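Local structure of probable branched-chain amino acid ABC transporter, amino acid binding protein (Thermus thermophilus, 3LKB) at residues A[45-50]-A[303-308]; A[147-152]-A[192-197]. The protein binds valine and is probably the branched-chain amino acid binding component of an ABC transporter. The protein carries 2 engineered substitutions. One frame throughout, in Å; residues are numbered along the deposited sequence.

Contact 1 of 2, residues A[45-50]-A[303-308]; sequences PGVVFN and RAQERF
The carbonyl oxygen of P45 lies 3.0 Å from NE2 of Q305, the closest approach between residues 45-50 and 303-308. Q305 reaches it with a side chain that bends at its second torsion (chi2 -98°), turning the amide off the helix toward the turn that precedes the strand. V47 is the second residue near the amide: its CG2 is 4.4 Å from Q305 CD, a loose van der Waals approach. The valine divides its branches between two neighbours, since CG1, anti to the backbone N (chi1 169°), sits 4.0 Å above the ring plane of F49 and over the ring centre. Strand 47-55 runs parallel to strand 6-14, where backbone hydrogen bonds link G46 and V48 with Q6, and helix 285-308 brings its C-terminal turns up to the start of this pair, within one lobe of the two-lobed periplasmic binding protein fold. Q305 and V47 both touch I311 in the loop after the helix, and Q305 also touches Q6. G46 makes the turn into the strand with a positive phi of 88°. Two residues before Q305, R303 forms a salt bridge with E299 and gives NH1 to the carbonyl oxygen of N327.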
loop_
_atom_site.group_PDB
_atom_site.type_symbol
_atom_site.label_atom_id
_atom_site.label_comp_id
_atom_site.label_asym_id
_atom_site.label_seq_id
_atom_site.Cartn_x
_atom_site.Cartn_y
_atom_site.Cartn_z
ATOM N N PRO A 45 -26.515 8.849 18.215
ATOM C CA PRO A 45 -27.905 8.771 17.816
ATOM C C PRO A 45 -28.262 9.944 16.910
ATOM O O PRO A 45 -27.903 11.095 17.208
ATOM C CB PRO A 45 -28.663 8.845 19.161
ATOM C CG PRO A 45 -27.560 8.569 20.276
ATOM C CD PRO A 45 -26.354 9.235 19.625
ATOM N N GLY A 46 -28.891 9.622 15.785
ATOM C CA GLY A 46 -29.376 10.595 14.826
ATOM C C GLY A 46 -28.359 11.008 13.770
ATOM O O GLY A 46 -28.591 11.966 13.053
ATOM N N VAL A 47 -27.226 10.312 13.679
ATOM C CA VAL A 47 -26.177 10.713 12.747
ATOM C C VAL A 47 -25.714 9.530 11.898
ATOM O O VAL A 47 -25.330 8.485 12.429
ATOM C CB VAL A 47 -24.969 11.269 13.510
ATOM C CG1 VAL A 47 -23.762 11.447 12.582
ATOM C CG2 VAL A 47 -25.313 12.551 14.165
ATOM N N VAL A 48 -25.753 9.654 10.581
ATOM C CA VAL A 48 -25.020 8.641 9.793
ATOM C C VAL A 48 -23.716 9.237 9.292
ATOM O O VAL A 48 -23.700 10.347 8.744
ATOM C CB VAL A 48 -25.883 7.876 8.718
ATOM C CG1 VAL A 48 -27.355 8.030 9.017
ATOM C CG2 VAL A 48 -25.611 8.340 7.306
ATOM N N PHE A 49 -22.614 8.546 9.569
ATOM C CA PHE A 49 -21.322 9.027 9.113
ATOM C C PHE A 49 -21.112 8.682 7.649
ATOM O O PHE A 49 -21.288 7.542 7.224
ATOM C CB PHE A 49 -20.154 8.533 9.979
ATOM C CG PHE A 49 -20.153 9.111 11.384
ATOM C CD1 PHE A 49 -19.593 10.360 11.645
ATOM C CD2 PHE A 49 -20.732 8.409 12.435
ATOM C CE1 PHE A 49 -19.600 10.894 12.929
ATOM C CE2 PHE A 49 -20.750 8.932 13.733
ATOM C CZ PHE A 49 -20.188 10.169 13.988
ATOM N N ASN A 50 -20.790 9.707 6.885
ATOM C CA ASN A 50 -20.235 9.542 5.577
ATOM C C ASN A 50 -18.680 9.469 5.722
ATOM O O ASN A 50 -17.990 10.415 6.155
ATOM C CB ASN A 50 -20.691 10.720 4.713
ATOM C CG ASN A 50 -20.139 10.665 3.335
ATOM O OD1 ASN A 50 -20.126 9.607 2.745
ATOM N ND2 ASN A 50 -19.669 11.809 2.804
ATOM N N ARG A 303 -20.531 14.011 21.883
ATOM C CA ARG A 303 -20.650 15.004 22.905
ATOM C C ARG A 303 -21.219 16.301 22.392
ATOM O O ARG A 303 -22.049 16.880 22.996
ATOM C CB ARG A 303 -19.353 15.194 23.644
ATOM C CG ARG A 303 -19.066 14.124 24.603
ATOM C CD ARG A 303 -17.660 13.997 24.781
ATOM N NE ARG A 303 -17.227 12.908 25.598
ATOM C CZ ARG A 303 -16.384 13.043 26.582
ATOM N NH1 ARG A 303 -16.006 14.226 26.878
ATOM N NH2 ARG A 303 -15.967 12.023 27.245
ATOM N N ALA A 304 -20.795 16.717 21.232
ATOM C CA ALA A 304 -21.460 17.829 20.584
ATOM C C ALA A 304 -22.993 17.599 20.434
ATOM O O ALA A 304 -23.778 18.545 20.601
ATOM C CB ALA A 304 -20.785 18.173 19.204
ATOM N N GLN A 305 -23.430 16.370 20.136
ATOM C CA GLN A 305 -24.860 16.182 19.891
ATOM C C GLN A 305 -25.645 16.225 21.157
ATOM O O GLN A 305 -26.751 16.762 21.190
ATOM C CB GLN A 305 -25.160 14.867 19.208
ATOM C CG GLN A 305 -25.374 15.049 17.752
ATOM C CD GLN A 305 -26.830 15.140 17.334
ATOM O OE1 GLN A 305 -27.242 16.124 16.699
ATOM N NE2 GLN A 305 -27.595 14.098 17.629
ATOM N N GLU A 306 -25.081 15.607 22.180
ATOM C CA GLU A 306 -25.679 15.571 23.479
ATOM C C GLU A 306 -25.809 16.989 24.061
ATOM O O GLU A 306 -26.874 17.352 24.517
ATOM C CB GLU A 306 -24.852 14.636 24.359
ATOM C CG GLU A 306 -24.785 14.973 25.863
ATOM C CD GLU A 306 -23.394 14.640 26.470
ATOM O OE1 GLU A 306 -22.421 15.436 26.229
ATOM O OE2 GLU A 306 -23.302 13.582 27.177
ATOM N N ARG A 307 -24.749 17.796 23.995
ATOM C CA ARG A 307 -24.766 19.128 24.597
ATOM C C ARG A 307 -25.560 20.125 23.731
ATOM O O ARG A 307 -26.482 20.759 24.229
ATOM C CB ARG A 307 -23.347 19.640 24.886
ATOM C CG ARG A 307 -23.131 20.419 26.204
ATOM C CD ARG A 307 -21.579 20.565 26.547
ATOM N NE ARG A 307 -20.950 19.280 26.966
ATOM C CZ ARG A 307 -19.639 18.966 26.930
ATOM N NH1 ARG A 307 -18.726 19.833 26.490
ATOM N NH2 ARG A 307 -19.237 17.757 27.343
ATOM N N PHE A 308 -25.233 20.244 22.442
ATOM C CA PHE A 308 -25.770 21.324 21.629
ATOM C C PHE A 308 -26.866 20.927 20.663
ATOM O O PHE A 308 -27.591 21.794 20.157
ATOM C CB PHE A 308 -24.654 22.016 20.877
ATOM C CG PHE A 308 -23.581 22.558 21.765
ATOM C CD1 PHE A 308 -23.733 23.794 22.379
ATOM C CD2 PHE A 308 -22.419 21.832 21.994
ATOM C CE1 PHE A 308 -22.746 24.304 23.213
ATOM C CE2 PHE A 308 -21.423 22.326 22.810
ATOM C CZ PHE A 308 -21.582 23.565 23.425
#

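Contact 2 of 2, residues A[147-152]-A[192-197]; sequences ALVVHP and KRFEQA
The ring of F194 takes the methyl of A147 over one face and CG2 of V149 at its edge, near the ring plane. A147 CB stands 3.8 Å from the ring centroid and 17° off the ring normal, which is the geometry of a CH-pi contact; its nearest ring atom is CE2, at 3.6 Å. V149 CG2 comes in 3.7 Å from the same F194 CE2 and 3.8 Å from F194 CZ, so the CE2-CZ side of the ring meets one methyl over its face and the other at its edge. The setting is a Rossmann-like alpha/beta lobe. Helix 188-196 lies in the crossover from strand 173-179 to strand 201-205, and strand 145-150 runs between these two, parallel to both. Through this ring the helix packs on the middle strand of the three. A147 and V149, two residues apart, face the helix, whereas L148 points away and meets A163 of helix 160-170 beyond the sheet. With chi2 at 3°, the F194 ring lies nearly in the plane of CA, CB and CG, and this turns a flat side to A147 and a rim to V149. Past the strand, H151 meets the ring of F155, a residue of the valine pocket, and bonds through ND1 to S153 OG. On the exposed side of the helix, R193 NH2 donates to Q196 OE1 at 3.0 Å, with the oxygen near the guanidinium plane but the nitrogen well above the amide plane of the glutamine.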
loop_
_atom_site.group_PDB
_atom_site.type_symbol
_atom_site.label_atom_id
_atom_site.label_comp_id
_atom_site.label_asym_id
_atom_site.label_seq_id
_atom_site.Cartn_x
_atom_site.Cartn_y
_atom_site.Cartn_z
ATOM N N ALA A 147 23.849 7.898 17.320
ATOM C CA ALA A 147 23.633 8.396 15.990
ATOM C C ALA A 147 22.124 8.442 15.780
ATOM O O ALA A 147 21.380 7.592 16.292
ATOM C CB ALA A 147 24.261 7.475 15.012
ATOM N N LEU A 148 21.660 9.439 15.054
ATOM C CA LEU A 148 20.279 9.500 14.698
ATOM C C LEU A 148 20.163 9.133 13.232
ATOM O O LEU A 148 20.956 9.603 12.409
ATOM C CB LEU A 148 19.712 10.900 14.948
ATOM C CG LEU A 148 19.820 11.534 16.358
ATOM C CD1 LEU A 148 19.045 12.881 16.408
ATOM C CD2 LEU A 148 19.366 10.616 17.495
ATOM N N VAL A 149 19.175 8.287 12.915
ATOM C CA VAL A 149 18.788 7.980 11.542
ATOM C C VAL A 149 17.290 8.250 11.319
ATOM O O VAL A 149 16.451 7.698 11.994
ATOM C CB VAL A 149 19.131 6.498 11.166
ATOM C CG1 VAL A 149 18.489 6.102 9.841
ATOM C CG2 VAL A 149 20.608 6.321 11.067
ATOM N N VAL A 150 16.978 8.991 10.276
ATOM C CA VAL A 150 15.794 9.774 10.196
ATOM C C VAL A 150 15.258 9.771 8.771
ATOM O O VAL A 150 16.020 9.721 7.787
ATOM C CB VAL A 150 16.194 11.149 10.649
ATOM C CG1 VAL A 150 15.875 12.226 9.671
ATOM C CG2 VAL A 150 15.738 11.400 12.027
ATOM N N HIS A 151 13.937 9.753 8.657
ATOM C CA HIS A 151 13.296 9.745 7.372
ATOM C C HIS A 151 13.561 11.100 6.719
ATOM O O HIS A 151 13.625 12.150 7.422
ATOM C CB HIS A 151 11.802 9.539 7.595
ATOM C CG HIS A 151 11.018 9.357 6.341
ATOM N ND1 HIS A 151 10.427 10.414 5.676
ATOM C CD2 HIS A 151 10.750 8.243 5.608
ATOM C CE1 HIS A 151 9.815 9.949 4.597
ATOM N NE2 HIS A 151 9.994 8.639 4.536
ATOM N N PRO A 152 13.705 11.107 5.372
ATOM C CA PRO A 152 14.084 12.368 4.708
ATOM C C PRO A 152 12.855 13.217 4.516
ATOM O O PRO A 152 12.307 13.242 3.449
ATOM C CB PRO A 152 14.625 11.908 3.342
ATOM C CG PRO A 152 14.654 10.327 3.428
ATOM C CD PRO A 152 13.541 10.029 4.376
ATOM N N LYS A 192 29.015 0.986 8.584
ATOM C CA LYS A 192 30.503 1.017 8.704
ATOM C C LYS A 192 31.026 2.392 9.158
ATOM O O LYS A 192 31.924 2.459 9.956
ATOM C CB LYS A 192 31.177 0.632 7.379
ATOM C CG LYS A 192 31.752 -0.759 7.246
ATOM C CD LYS A 192 30.910 -1.859 7.838
ATOM C CE LYS A 192 31.027 -3.147 6.966
ATOM N NZ LYS A 192 32.175 -4.110 7.203
ATOM N N ARG A 193 30.426 3.468 8.664
ATOM C CA ARG A 193 30.676 4.829 9.140
ATOM C C ARG A 193 30.443 4.959 10.649
ATOM O O ARG A 193 31.308 5.479 11.366
ATOM C CB ARG A 193 29.782 5.833 8.395
ATOM C CG ARG A 193 30.480 6.846 7.478
ATOM C CD ARG A 193 31.311 7.857 8.318
ATOM N NE ARG A 193 32.568 7.261 8.836
ATOM C CZ ARG A 193 33.532 7.896 9.527
ATOM N NH1 ARG A 193 33.440 9.199 9.842
ATOM N NH2 ARG A 193 34.606 7.207 9.903
ATOM N N PHE A 194 29.290 4.474 11.122
ATOM C CA PHE A 194 28.927 4.486 12.565
ATOM C C PHE A 194 29.891 3.677 13.415
ATOM O O PHE A 194 30.317 4.113 14.464
ATOM C CB PHE A 194 27.511 3.932 12.768
ATOM C CG PHE A 194 26.414 4.869 12.318
ATOM C CD1 PHE A 194 26.715 6.101 11.706
ATOM C CD2 PHE A 194 25.086 4.498 12.457
ATOM C CE1 PHE A 194 25.717 6.975 11.297
ATOM C CE2 PHE A 194 24.045 5.353 12.052
ATOM C CZ PHE A 194 24.350 6.598 11.468
ATOM N N GLU A 195 30.232 2.489 12.934
ATOM C CA GLU A 195 31.153 1.640 13.627
ATOM C C GLU A 195 32.529 2.332 13.743
ATOM O O GLU A 195 33.123 2.257 14.792
ATOM C CB GLU A 195 31.260 0.281 12.936
ATOM C CG GLU A 195 32.656 -0.328 13.083
ATOM C CD GLU A 195 32.649 -1.828 13.149
ATOM O OE1 GLU A 195 32.923 -2.455 12.096
ATOM O OE2 GLU A 195 32.365 -2.382 14.243
ATOM N N GLN A 196 33.008 3.027 12.697
ATOM C CA GLN A 196 34.335 3.698 12.759
ATOM C C GLN A 196 34.355 4.806 13.802
ATOM O O GLN A 196 35.361 5.008 14.535
ATOM C CB GLN A 196 34.768 4.289 11.410
ATOM C CG GLN A 196 34.990 3.246 10.367
ATOM C CD GLN A 196 35.400 3.843 9.023
ATOM O OE1 GLN A 196 34.621 4.572 8.378
ATOM N NE2 GLN A 196 36.638 3.526 8.582
ATOM N N ALA A 197 33.234 5.511 13.867
ATOM C CA ALA A 197 33.095 6.652 14.750
ATOM C C ALA A 197 32.758 6.184 16.148
ATOM O O ALA A 197 32.558 6.999 17.021
ATOM C CB ALA A 197 32.021 7.589 14.217
#

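How the contacts relate
Contact 1 and contact 2 sit on opposite sides of the chain's centre, their own centres 50 Å apart and their nearest atoms about 28 Å apart. They share no helix or strand: contact 1 joins strand 47-55, which pairs in parallel with 6-14, to helix 285-308, while contact 2 joins strand 145-150, of the seven-stranded mixed sheet, to helix 188-196. Along the chain contact 2 is nested, both its segments falling between residues 50 and 303, so the chain passes through the second lobe before returning to the first. Valine is bound between the lobes, by residues that include T20 and Y58 as well as F155 and Y232.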